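Local atomic coordinates of ssDNA binding RNA Polymerase cofactor (Pseudomonas phage LUZ7, PDB entry 6QLC), a protein that binds single-stranded DNA and serves as a cofactor of RNA polymerase, probably regulating transcription in an N4-related bacterial virus. Residues 60-66 and 79-83. Coordinates in Å, arbitrary orientation, origin at the centre of the assembly. Residues are numbered along the deposited sequence.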
ATOM      1  N   GLU A  60      16.227   2.953   2.929  1.00 48.59           N
ATOM      2  CA  GLU A  60      17.418   3.567   2.347  1.00 63.65           C
ATOM      3  C   GLU A  60      17.080   4.279   1.049  1.00 58.05           C
ATOM      4  O   GLU A  60      17.577   5.378   0.776  1.00 49.57           O
ATOM      5  CB  GLU A  60      18.491   2.508   2.080  1.00 48.64           C
ATOM      6  CG  GLU A  60      19.549   2.386   3.151  1.00 78.60           C
ATOM      7  CD  GLU A  60      20.586   1.336   2.794  1.00 94.34           C
ATOM      8  OE1 GLU A  60      20.551   0.236   3.395  1.00 94.40           O
ATOM      9  OE2 GLU A  60      21.419   1.610   1.898  1.00 87.32           O
ATOM     10  N   PHE A  61      16.269   3.636   0.216  1.00 38.05           N
ATOM     11  CA  PHE A  61      15.927   4.194  -1.078  1.00 51.25           C
ATOM     12  C   PHE A  61      15.241   5.544  -0.936  1.00 47.84           C
ATOM     13  O   PHE A  61      15.454   6.439  -1.760  1.00 51.82           O
ATOM     14  CB  PHE A  61      15.032   3.207  -1.809  1.00 51.23           C
ATOM     15  CG  PHE A  61      14.652   3.639  -3.168  1.00 54.95           C
ATOM     16  CD1 PHE A  61      15.592   3.672  -4.177  1.00 41.04           C
ATOM     17  CD2 PHE A  61      13.345   4.013  -3.442  1.00 42.39           C
ATOM     18  CE1 PHE A  61      15.242   4.060  -5.449  1.00 55.97           C
ATOM     19  CE2 PHE A  61      12.982   4.412  -4.711  1.00 48.48           C
ATOM     20  CZ  PHE A  61      13.930   4.433  -5.718  1.00 59.43           C
ATOM     21  N   LEU A  62      14.459   5.721   0.125  1.00 43.68           N
ATOM     22  CA  LEU A  62      13.658   6.920   0.324  1.00 55.88           C
ATOM     23  C   LEU A  62      14.310   7.933   1.256  1.00 66.38           C
ATOM     24  O   LEU A  62      13.647   8.887   1.669  1.00 65.65           O
ATOM     25  CB  LEU A  62      12.282   6.542   0.864  1.00 44.20           C
ATOM     26  CG  LEU A  62      11.443   5.714  -0.097  1.00 42.32           C
ATOM     27  CD1 LEU A  62       9.997   5.744   0.348  1.00 51.78           C
ATOM     28  CD2 LEU A  62      11.600   6.279  -1.500  1.00 46.97           C
ATOM     29  N   THR A  63      15.587   7.746   1.606  1.00 61.92           N
ATOM     30  CA  THR A  63      16.271   8.642   2.542  1.00 62.51           C
ATOM     31  C   THR A  63      17.660   9.069   2.093  1.00 65.77           C
ATOM     32  O   THR A  63      18.109  10.147   2.500  1.00 62.55           O
ATOM     33  CB  THR A  63      16.415   7.984   3.917  1.00 60.83           C
ATOM     34  OG1 THR A  63      17.074   6.727   3.757  1.00 67.78           O
ATOM     35  CG2 THR A  63      15.073   7.755   4.561  1.00 47.89           C
ATOM     36  N   VAL A  64      18.352   8.278   1.276  1.00 61.16           N
ATOM     37  CA  VAL A  64      19.783   8.418   1.056  1.00 56.70           C
ATOM     38  C   VAL A  64      20.069   8.163  -0.418  1.00 58.02           C
ATOM     39  O   VAL A  64      19.368   7.388  -1.074  1.00 70.02           O
ATOM     40  CB  VAL A  64      20.527   7.455   2.013  1.00 66.44           C
ATOM     41  CG1 VAL A  64      21.865   7.006   1.463  1.00 80.20           C
ATOM     42  CG2 VAL A  64      20.666   8.095   3.397  1.00 62.85           C
ATOM     43  N   ASP A  65      21.090   8.842  -0.955  1.00 61.37           N
ATOM     44  CA  ASP A  65      21.302   8.915  -2.398  1.00 64.72           C
ATOM     45  C   ASP A  65      22.440   8.025  -2.901  1.00 77.82           C
ATOM     46  O   ASP A  65      23.060   8.354  -3.918  1.00 80.38           O
ATOM     47  CB  ASP A  65      21.551  10.367  -2.817  1.00 79.38           C
ATOM     48  CG  ASP A  65      22.898  10.910  -2.337  1.00 86.06           C
ATOM     49  OD1 ASP A  65      23.478  10.338  -1.390  1.00 77.19           O
ATOM     50  OD2 ASP A  65      23.367  11.927  -2.900  1.00 85.36           O
ATOM     51  N   ASP A  66      22.685   6.886  -2.242  1.00 70.89           N
ATOM     52  CA  ASP A  66      23.843   6.012  -2.501  1.00 86.30           C
ATOM     53  C   ASP A  66      25.125   6.837  -2.631  1.00 85.02           C
ATOM     54  O   ASP A  66      25.878   6.742  -3.603  1.00 73.05           O
ATOM     55  CB  ASP A  66      23.625   5.074  -3.707  0.71 72.79           C
ATOM     56  CG  ASP A  66      23.292   5.800  -5.005  0.71 79.48           C
ATOM     57  OD1 ASP A  66      24.222   6.227  -5.723  0.71 66.54           O
ATOM     58  OD2 ASP A  66      22.090   5.928  -5.321  0.71 89.18           O
ATOM     59  N   ARG A  79      11.737   9.700  -6.273  1.00 39.16           N
ATOM     60  CA  ARG A  79      11.821   8.274  -5.965  1.00 48.28           C
ATOM     61  C   ARG A  79      10.482   7.731  -5.488  1.00 44.95           C
ATOM     62  O   ARG A  79      10.100   6.611  -5.849  1.00 45.29           O
ATOM     63  CB  ARG A  79      12.905   8.019  -4.914  1.00 43.61           C
ATOM     64  CG  ARG A  79      14.331   8.215  -5.432  1.00 52.08           C
ATOM     65  CD  ARG A  79      15.386   7.550  -4.514  1.00 37.70           C
ATOM     66  NE  ARG A  79      16.705   7.516  -5.150  1.00 60.36           N
ATOM     67  CZ  ARG A  79      17.839   7.205  -4.523  1.00 49.97           C
ATOM     68  NH1 ARG A  79      17.837   6.906  -3.221  1.00 46.95           N
ATOM     69  NH2 ARG A  79      18.978   7.218  -5.203  1.00 68.71           N
ATOM     70  N   CYS A  80       9.771   8.487  -4.651  1.00 43.72           N
ATOM     71  CA  CYS A  80       8.407   8.092  -4.295  1.00 46.45           C
ATOM     72  C   CYS A  80       7.594   7.824  -5.552  1.00 40.35           C
ATOM     73  O   CYS A  80       6.945   6.779  -5.688  1.00 33.76           O
ATOM     74  CB  CYS A  80       7.744   9.179  -3.456  1.00 39.06           C
ATOM     75  SG  CYS A  80       8.311   9.250  -1.737  1.00 43.82           S
ATOM     76  N   LYS A  81       7.676   8.733  -6.518  1.00 42.56           N
ATOM     77  CA  LYS A  81       6.919   8.542  -7.745  1.00 49.34           C
ATOM     78  C   LYS A  81       7.369   7.272  -8.456  1.00 54.38           C
ATOM     79  O   LYS A  81       6.536   6.463  -8.879  1.00 49.43           O
ATOM     80  CB  LYS A  81       7.069   9.774  -8.637  1.00 50.56           C
ATOM     81  CG  LYS A  81       5.953  10.796  -8.418  1.00 64.01           C
ATOM     82  CD  LYS A  81       6.358  12.188  -8.889  1.00 77.30           C
ATOM     83  CE  LYS A  81       6.844  12.165 -10.333  1.00 83.90           C
ATOM     84  NZ  LYS A  81       7.341  13.495 -10.791  1.00 73.48           N
ATOM     85  N   LYS A  82       8.686   7.060  -8.545  1.00 47.21           N
ATOM     86  CA  LYS A  82       9.210   5.876  -9.217  1.00 41.37           C
ATOM     87  C   LYS A  82       8.710   4.590  -8.567  1.00 34.55           C
ATOM     88  O   LYS A  82       8.348   3.644  -9.270  1.00 50.00           O
ATOM     89  CB  LYS A  82      10.738   5.912  -9.233  1.00 56.44           C
ATOM     90  CG  LYS A  82      11.365   4.862 -10.161  1.00 60.69           C
ATOM     91  CD  LYS A  82      12.782   4.528  -9.755  1.00 69.25           C
ATOM     92  CE  LYS A  82      12.956   3.034  -9.485  1.00 89.11           C
ATOM     93  NZ  LYS A  82      14.333   2.689  -8.984  1.00 86.03           N
ATOM     94  N   LEU A  83       8.673   4.534  -7.228  1.00 38.86           N
ATOM     95  CA  LEU A  83       8.013   3.419  -6.552  1.00 34.97           C
ATOM     96  C   LEU A  83       6.602   3.205  -7.092  1.00 49.97           C
ATOM     97  O   LEU A  83       6.290   2.145  -7.650  1.00 47.28           O
ATOM     98  CB  LEU A  83       7.965   3.665  -5.045  1.00 38.39           C
ATOM     99  CG  LEU A  83       9.191   3.357  -4.193  1.00 50.11           C
ATOM    100  CD1 LEU A  83       8.845   3.178  -2.719  1.00 37.16           C
ATOM    101  CD2 LEU A  83       9.896   2.142  -4.721  1.00 52.22           C
TER
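An arginine reaching from one helix to the C-terminal end of another can hold both its last turn and the loop that follows, and Arg79 illustrates the principle. With chi1 m and chi2 and chi3 t, its side chain runs nearly straight, so that NH1 arrives 2.8 Å from O of Phe61, the last helical residue, in a nearly linear hydrogen bond. The same NH1 makes a weak, bent one to the loop carbonyl O of Val64 at 2.7 Å, and NH2 forms a long salt bridge with OD2 of Asp66 (3.4 Å). Phe61, in t, lays its ring along the extended chain: Arg79 CD sits 3.7 Å from the ring centroid, a CH-pi contact over the face. Leu83 CD2 meets Phe61 CE2 at 3.8 Å, while Leu62, already past the helical backbone angles, adds CD1 near Leu83 CD1 (4.2 Å). Helix 53-61 and its following loop are fastened to helix 73-86; beside it Leu62 packs on Leu91 and Leu83 on Phe33, both of the second subunit, from its strands 88-93 and 27-34.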